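Local coordinates for protein F420-reducing hydrogenase, subunit beta (Methanothermobacter marburgensis, PDB 4OMF) that forms the beta subunit of the F420-reducing hydrogenase, carrying FAD and an iron-sulfur cluster and probably passing electrons from hydrogen oxidation to coenzyme F420, at residues G27-I41 and S228-E240. Residues are numbered along the deposited sequence; the frame is centred on the assembly and turned at random.
With FAD (flavin-adenine dinucleotide), chain R.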
loop_
_atom_site.group_PDB
_atom_site.type_symbol
_atom_site.label_atom_id
_atom_site.label_comp_id
_atom_site.label_asym_id
_atom_site.label_seq_id
_atom_site.Cartn_x
_atom_site.Cartn_y
_atom_site.Cartn_z
ATOM N N GLY C 27 16.130 3.982 -41.088
ATOM C CA GLY C 27 14.912 3.194 -41.113
ATOM C C GLY C 27 15.186 1.721 -40.878
ATOM O O GLY C 27 14.475 0.850 -41.382
ATOM N N ILE C 28 16.222 1.444 -40.102
ATOM C CA ILE C 28 16.611 0.073 -39.842
ATOM C C ILE C 28 15.582 -0.616 -38.946
ATOM O O ILE C 28 15.221 -1.771 -39.175
ATOM C CB ILE C 28 18.004 0.006 -39.183
ATOM C CG1 ILE C 28 19.028 0.795 -39.999
ATOM C CG2 ILE C 28 18.443 -1.446 -38.980
ATOM C CD1 ILE C 28 19.155 0.390 -41.469
ATOM N N VAL C 29 15.095 0.085 -37.930
ATOM C CA VAL C 29 14.163 -0.554 -37.023
ATOM C C VAL C 29 12.854 -0.856 -37.726
ATOM O O VAL C 29 12.381 -1.998 -37.702
ATOM C CB VAL C 29 13.877 0.299 -35.785
ATOM C CG1 VAL C 29 12.899 -0.448 -34.857
ATOM C CG2 VAL C 29 15.191 0.593 -35.071
ATOM N N THR C 30 12.278 0.153 -38.363
ATOM C CA THR C 30 10.985 -0.047 -39.025
ATOM C C THR C 30 11.103 -1.065 -40.179
ATOM O O THR C 30 10.262 -1.952 -40.331
ATOM C CB THR C 30 10.412 1.283 -39.564
ATOM O OG1 THR C 30 10.164 2.181 -38.468
ATOM C CG2 THR C 30 9.112 1.031 -40.328
ATOM N N GLY C 31 12.149 -0.930 -40.984
ATOM C CA GLY C 31 12.406 -1.839 -42.088
ATOM C C GLY C 31 12.618 -3.283 -41.649
ATOM O O GLY C 31 12.108 -4.215 -42.272
ATOM N N LEU C 32 13.356 -3.483 -40.570
ATOM C CA LEU C 32 13.663 -4.843 -40.147
ATOM C C LEU C 32 12.477 -5.523 -39.469
ATOM O O LEU C 32 12.210 -6.709 -39.723
ATOM C CB LEU C 32 14.865 -4.850 -39.213
ATOM C CG LEU C 32 15.499 -6.218 -38.971
ATOM C CD1 LEU C 32 15.962 -6.871 -40.274
ATOM C CD2 LEU C 32 16.653 -6.037 -38.000
ATOM N N LEU C 33 11.747 -4.779 -38.640
ATOM C CA LEU C 33 10.545 -5.316 -38.009
ATOM C C LEU C 33 9.503 -5.602 -39.077
ATOM O O LEU C 33 8.780 -6.602 -39.011
ATOM C CB LEU C 33 9.976 -4.348 -36.954
ATOM C CG LEU C 33 10.852 -4.212 -35.701
ATOM C CD1 LEU C 33 10.305 -3.106 -34.788
ATOM C CD2 LEU C 33 10.967 -5.527 -34.965
ATOM N N ALA C 34 9.429 -4.730 -40.075
ATOM C CA ALA C 34 8.450 -4.929 -41.150
ATOM C C ALA C 34 8.787 -6.173 -41.960
ATOM O O ALA C 34 7.902 -6.929 -42.360
ATOM C CB ALA C 34 8.385 -3.705 -42.065
ATOM N N TYR C 35 10.075 -6.389 -42.203
ATOM C CA TYR C 35 10.503 -7.558 -42.954
ATOM C C TYR C 35 10.189 -8.833 -42.166
ATOM O O TYR C 35 9.663 -9.808 -42.722
ATOM C CB TYR C 35 12.000 -7.490 -43.258
ATOM C CG TYR C 35 12.520 -8.773 -43.831
ATOM C CD1 TYR C 35 12.217 -9.122 -45.140
ATOM C CD2 TYR C 35 13.291 -9.646 -43.071
ATOM C CE1 TYR C 35 12.673 -10.293 -45.691
ATOM C CE2 TYR C 35 13.752 -10.833 -43.616
ATOM C CZ TYR C 35 13.434 -11.145 -44.931
ATOM O OH TYR C 35 13.870 -12.314 -45.505
ATOM N N ALA C 36 10.544 -8.827 -40.886
ATOM C CA ALA C 36 10.298 -9.986 -40.013
ATOM C C ALA C 36 8.808 -10.307 -39.925
ATOM O O ALA C 36 8.404 -11.475 -39.949
ATOM C CB ALA C 36 10.874 -9.732 -38.622
ATOM N N LEU C 37 7.985 -9.261 -39.832
ATOM C CA LEU C 37 6.525 -9.437 -39.806
ATOM C C LEU C 37 6.019 -10.062 -41.113
ATOM O O LEU C 37 5.288 -11.063 -41.098
ATOM C CB LEU C 37 5.843 -8.095 -39.542
ATOM C CG LEU C 37 4.322 -8.096 -39.401
ATOM C CD1 LEU C 37 3.888 -8.936 -38.201
ATOM C CD2 LEU C 37 3.803 -6.672 -39.277
ATOM N N ASP C 38 6.430 -9.496 -42.248
ATOM C CA ASP C 38 5.999 -10.008 -43.544
ATOM C C ASP C 38 6.462 -11.437 -43.794
ATOM O O ASP C 38 5.771 -12.199 -44.465
ATOM C CB ASP C 38 6.508 -9.114 -44.678
ATOM C CG ASP C 38 6.037 -9.573 -46.044
ATOM O OD1 ASP C 38 4.825 -9.461 -46.331
ATOM O OD2 ASP C 38 6.887 -10.032 -46.840
ATOM N N GLU C 39 7.633 -11.796 -43.272
ATOM C CA GLU C 39 8.153 -13.152 -43.458
ATOM C C GLU C 39 7.596 -14.167 -42.451
ATOM O O GLU C 39 7.842 -15.369 -42.577
ATOM C CB GLU C 39 9.675 -13.146 -43.375
ATOM C CG GLU C 39 10.323 -12.516 -44.583
ATOM C CD GLU C 39 10.099 -13.316 -45.849
ATOM O OE1 GLU C 39 10.326 -14.548 -45.813
ATOM O OE2 GLU C 39 9.692 -12.710 -46.870
ATOM N N GLY C 40 6.858 -13.689 -41.456
ATOM C CA GLY C 40 6.385 -14.563 -40.398
ATOM C C GLY C 40 7.435 -14.938 -39.360
ATOM O O GLY C 40 7.233 -15.855 -38.562
ATOM N N ILE C 41 8.564 -14.237 -39.358
ATOM C CA ILE C 41 9.561 -14.437 -38.312
ATOM C C ILE C 41 9.020 -13.909 -36.988
ATOM O O ILE C 41 9.266 -14.484 -35.921
ATOM C CB ILE C 41 10.889 -13.754 -38.677
ATOM C CG1 ILE C 41 11.520 -14.467 -39.875
ATOM C CG2 ILE C 41 11.851 -13.782 -37.509
ATOM C CD1 ILE C 41 12.597 -13.655 -40.547
ATOM N N SER C 228 21.403 -13.207 -38.849
ATOM C CA SER C 228 20.768 -13.956 -39.920
ATOM C C SER C 228 19.543 -13.217 -40.440
ATOM O O SER C 228 19.316 -13.170 -41.637
ATOM C CB SER C 228 20.404 -15.365 -39.452
ATOM O OG SER C 228 19.037 -15.459 -39.148
ATOM N N ILE C 229 18.760 -12.620 -39.546
ATOM C CA ILE C 229 17.567 -11.891 -39.973
ATOM C C ILE C 229 17.941 -10.626 -40.752
ATOM O O ILE C 229 17.337 -10.329 -41.778
ATOM C CB ILE C 229 16.657 -11.516 -38.771
ATOM C CG1 ILE C 229 16.111 -12.783 -38.087
ATOM C CG2 ILE C 229 15.504 -10.640 -39.229
ATOM C CD1 ILE C 229 15.274 -12.523 -36.843
ATOM N N PHE C 230 18.936 -9.883 -40.277
ATOM C CA PHE C 230 19.359 -8.688 -40.990
ATOM C C PHE C 230 19.993 -9.045 -42.347
ATOM O O PHE C 230 19.697 -8.399 -43.357
ATOM C CB PHE C 230 20.316 -7.849 -40.139
ATOM C CG PHE C 230 20.768 -6.580 -40.829
ATOM C CD1 PHE C 230 19.891 -5.516 -40.994
ATOM C CD2 PHE C 230 22.054 -6.462 -41.332
ATOM C CE1 PHE C 230 20.294 -4.349 -41.639
ATOM C CE2 PHE C 230 22.462 -5.303 -41.976
ATOM C CZ PHE C 230 21.572 -4.242 -42.127
ATOM N N LYS C 231 20.834 -10.080 -42.396
ATOM C CA LYS C 231 21.419 -10.503 -43.664
ATOM C C LYS C 231 20.338 -10.915 -44.667
ATOM O O LYS C 231 20.435 -10.591 -45.862
ATOM C CB LYS C 231 22.410 -11.663 -43.468
ATOM C CG LYS C 231 23.730 -11.307 -42.777
ATOM C CD LYS C 231 24.520 -10.237 -43.525
ATOM C CE LYS C 231 26.015 -10.270 -43.152
ATOM N NZ LYS C 231 26.277 -9.943 -41.709
ATOM N N GLN C 232 19.326 -11.636 -44.186
ATOM C CA GLN C 232 18.159 -12.013 -45.005
ATOM C C GLN C 232 17.487 -10.812 -45.658
ATOM O O GLN C 232 17.124 -10.864 -46.832
ATOM C CB GLN C 232 17.108 -12.748 -44.167
ATOM C CG GLN C 232 17.186 -14.252 -44.173
ATOM C CD GLN C 232 16.055 -14.869 -43.368
ATOM O OE1 GLN C 232 16.289 -15.462 -42.315
ATOM N NE2 GLN C 232 14.816 -14.708 -43.847
ATOM N N ALA C 233 17.277 -9.750 -44.875
ATOM C CA ALA C 233 16.595 -8.556 -45.368
ATOM C C ALA C 233 17.433 -7.850 -46.424
ATOM O O ALA C 233 16.903 -7.355 -47.409
ATOM C CB ALA C 233 16.270 -7.608 -44.217
ATOM N N VAL C 234 18.745 -7.812 -46.213
ATOM C CA VAL C 234 19.651 -7.217 -47.178
ATOM C C VAL C 234 19.593 -7.990 -48.476
ATOM O O VAL C 234 19.459 -7.408 -49.551
ATOM C CB VAL C 234 21.100 -7.210 -46.675
ATOM C CG1 VAL C 234 22.042 -6.691 -47.774
ATOM C CG2 VAL C 234 21.212 -6.386 -45.392
ATOM N N GLU C 235 19.703 -9.310 -48.361
ATOM C CA GLU C 235 19.671 -10.184 -49.529
ATOM C C GLU C 235 18.347 -10.007 -50.275
ATOM O O GLU C 235 18.297 -10.111 -51.496
ATOM C CB GLU C 235 19.887 -11.648 -49.111
ATOM C CG GLU C 235 19.680 -12.673 -50.225
ATOM C CD GLU C 235 20.636 -12.500 -51.403
ATOM O OE1 GLU C 235 21.725 -11.907 -51.223
ATOM O OE2 GLU C 235 20.293 -12.963 -52.518
ATOM N N ALA C 236 17.280 -9.697 -49.540
ATOM C CA ALA C 236 15.984 -9.496 -50.172
ATOM C C ALA C 236 15.854 -8.077 -50.745
ATOM O O ALA C 236 14.835 -7.724 -51.325
ATOM C CB ALA C 236 14.877 -9.778 -49.191
ATOM N N GLY C 237 16.895 -7.270 -50.574
ATOM C CA GLY C 237 16.964 -5.959 -51.201
ATOM C C GLY C 237 16.193 -4.893 -50.439
ATOM O O GLY C 237 15.838 -3.853 -50.998
ATOM N N LEU C 238 15.948 -5.148 -49.159
ATOM C CA LEU C 238 15.238 -4.194 -48.318
ATOM C C LEU C 238 16.187 -3.200 -47.647
ATOM O O LEU C 238 15.740 -2.177 -47.124
ATOM C CB LEU C 238 14.420 -4.925 -47.268
ATOM C CG LEU C 238 13.207 -5.710 -47.776
ATOM C CD1 LEU C 238 12.414 -6.143 -46.589
ATOM C CD2 LEU C 238 12.341 -4.877 -48.695
ATOM N N PHE C 239 17.487 -3.506 -47.654
ATOM C CA PHE C 239 18.505 -2.558 -47.202
ATOM C C PHE C 239 19.666 -2.470 -48.179
ATOM O O PHE C 239 20.034 -3.456 -48.819
ATOM C CB PHE C 239 19.063 -2.932 -45.821
ATOM C CG PHE C 239 18.050 -2.897 -44.723
ATOM C CD1 PHE C 239 17.538 -4.072 -44.201
ATOM C CD2 PHE C 239 17.606 -1.688 -44.212
ATOM C CE1 PHE C 239 16.597 -4.044 -43.187
ATOM C CE2 PHE C 239 16.677 -1.657 -43.198
ATOM C CZ PHE C 239 16.166 -2.839 -42.692
ATOM N N GLU C 240 20.205 -1.262 -48.299
ATOM C CA GLU C 240 21.476 -0.993 -48.963
ATOM C C GLU C 240 22.525 -0.878 -47.858
ATOM O O GLU C 240 22.262 -0.253 -46.831
ATOM C CB GLU C 240 21.390 0.303 -49.791
ATOM C CG GLU C 240 22.615 0.649 -50.635
ATOM C CD GLU C 240 22.544 2.069 -51.222
ATOM O OE1 GLU C 240 21.471 2.715 -51.106
ATOM O OE2 GLU C 240 23.566 2.539 -51.779
HETATM P PA FAD R . 12.893 4.189 -37.288
HETATM O O1A FAD R . 12.797 5.692 -37.249
HETATM O O2A FAD R . 12.501 3.369 -38.482
HETATM O O5B FAD R . 12.060 3.633 -36.050
HETATM C C5B FAD R . 12.427 4.162 -34.769
HETATM C C4B FAD R . 11.983 3.150 -33.711
HETATM O O4B FAD R . 12.386 3.614 -32.421
HETATM C C3B FAD R . 10.464 3.024 -33.708
HETATM O O3B FAD R . 10.048 1.650 -33.734
HETATM C C2B FAD R . 10.068 3.656 -32.381
HETATM O O2B FAD R . 8.928 2.988 -31.819
HETATM C C1B FAD R . 11.302 3.481 -31.516
HETATM N N9A FAD R . 11.360 4.542 -30.495
HETATM C C8A FAD R . 11.288 5.864 -30.730
HETATM N N7A FAD R . 11.388 6.561 -29.573
HETATM C C5A FAD R . 11.531 5.642 -28.577
HETATM C C6A FAD R . 11.667 5.695 -27.104
HETATM N N6A FAD R . 11.662 6.878 -26.434
HETATM N N1A FAD R . 11.798 4.524 -26.460
HETATM C C2A FAD R . 11.769 3.333 -27.095
HETATM N N3A FAD R . 11.634 3.201 -28.436
HETATM C C4A FAD R . 11.515 4.318 -29.198
HETATM N N1 FAD R . 21.124 7.148 -31.602
HETATM C C2 FAD R . 22.508 7.273 -31.524
HETATM O O2 FAD R . 23.187 7.086 -32.553
HETATM N N3 FAD R . 23.086 7.646 -30.318
HETATM C C4 FAD R . 22.314 7.843 -29.191
HETATM O O4 FAD R . 22.880 8.140 -28.115
HETATM C C4X FAD R . 20.983 8.358 -29.415
HETATM N N5 FAD R . 20.212 8.675 -28.186
HETATM C C5X FAD R . 18.905 8.006 -28.156
HETATM C C6 FAD R . 18.161 8.226 -26.985
HETATM C C7 FAD R . 16.821 7.827 -26.924
HETATM C C7M FAD R . 16.010 8.049 -25.654
HETATM C C8 FAD R . 16.252 7.233 -28.049
HETATM C C8M FAD R . 14.811 6.763 -28.112
HETATM C C9 FAD R . 16.989 7.023 -29.235
HETATM C C9A FAD R . 18.303 7.496 -29.327
HETATM N N10 FAD R . 19.083 7.201 -30.476
HETATM C C10 FAD R . 20.356 7.722 -30.613
HETATM C "C1'" FAD R . 18.637 6.292 -31.550
HETATM C "C2'" FAD R . 17.997 6.983 -32.726
HETATM O "O2'" FAD R . 17.570 8.244 -32.483
HETATM C "C3'" FAD R . 17.180 6.173 -33.430
HETATM O "O3'" FAD R . 16.016 5.888 -32.797
HETATM C "C4'" FAD R . 17.823 4.986 -34.126
HETATM O "O4'" FAD R . 18.941 5.382 -34.949
HETATM C "C5'" FAD R . 16.794 4.213 -34.957
HETATM O "O5'" FAD R . 16.509 4.926 -36.150
HETATM P P FAD R . 15.828 4.203 -37.405
HETATM O O1P FAD R . 16.621 2.941 -37.660
HETATM O O2P FAD R . 15.675 5.185 -38.529
HETATM O O3P FAD R . 14.382 3.755 -36.806
HETATM O O HOH W 1 12.480 -16.030 -44.025
#
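Tyr35 lies with one ring face on Ala233, whose CA makes a CH-pi contact 4.0 Å from the ring centroid; Glu39 CG, four residues further on, packs on the opposite face. With CG anti to the backbone N (chi1 171°), the ring is laid over helix 228-235, and Leu238 CD1 comes to 3.3 Å from Tyr35 CD1. Apolar packing continues at Leu32, whose CD1 meets Ile229 CG2 (3.9 Å), Ala233 CB and the edge of the Phe230 ring. Phe239 CZ lies 3.6 Å from Leu32 N and against Gly31, which has no side chain in the ring's way; Ile28 CD1 touches Phe239 CE2. The single hydrogen bond between the segments runs from Gln232 NE2 to Tyr35 OH (3.1 Å, 141°), amide nearly perpendicular to ring; a water joins Gln232 weakly to Glu39. Helix 28-39 points its N-terminus at the FAD diphosphate, a familiar way to hold a dinucleotide: Gly27 and Val29 N-H groups bond to one phosphate, and Thr30 grips O2A of the other through N and OG1 (OG1 to O2A 2.6 Å). The contact joins the N-terminal and C-terminal family regions: the helices cross at 89°, axes 10.2 Å apart, with strands 126-132 and 217-221 packing against both and helix 65-70 flanking helix 28-39.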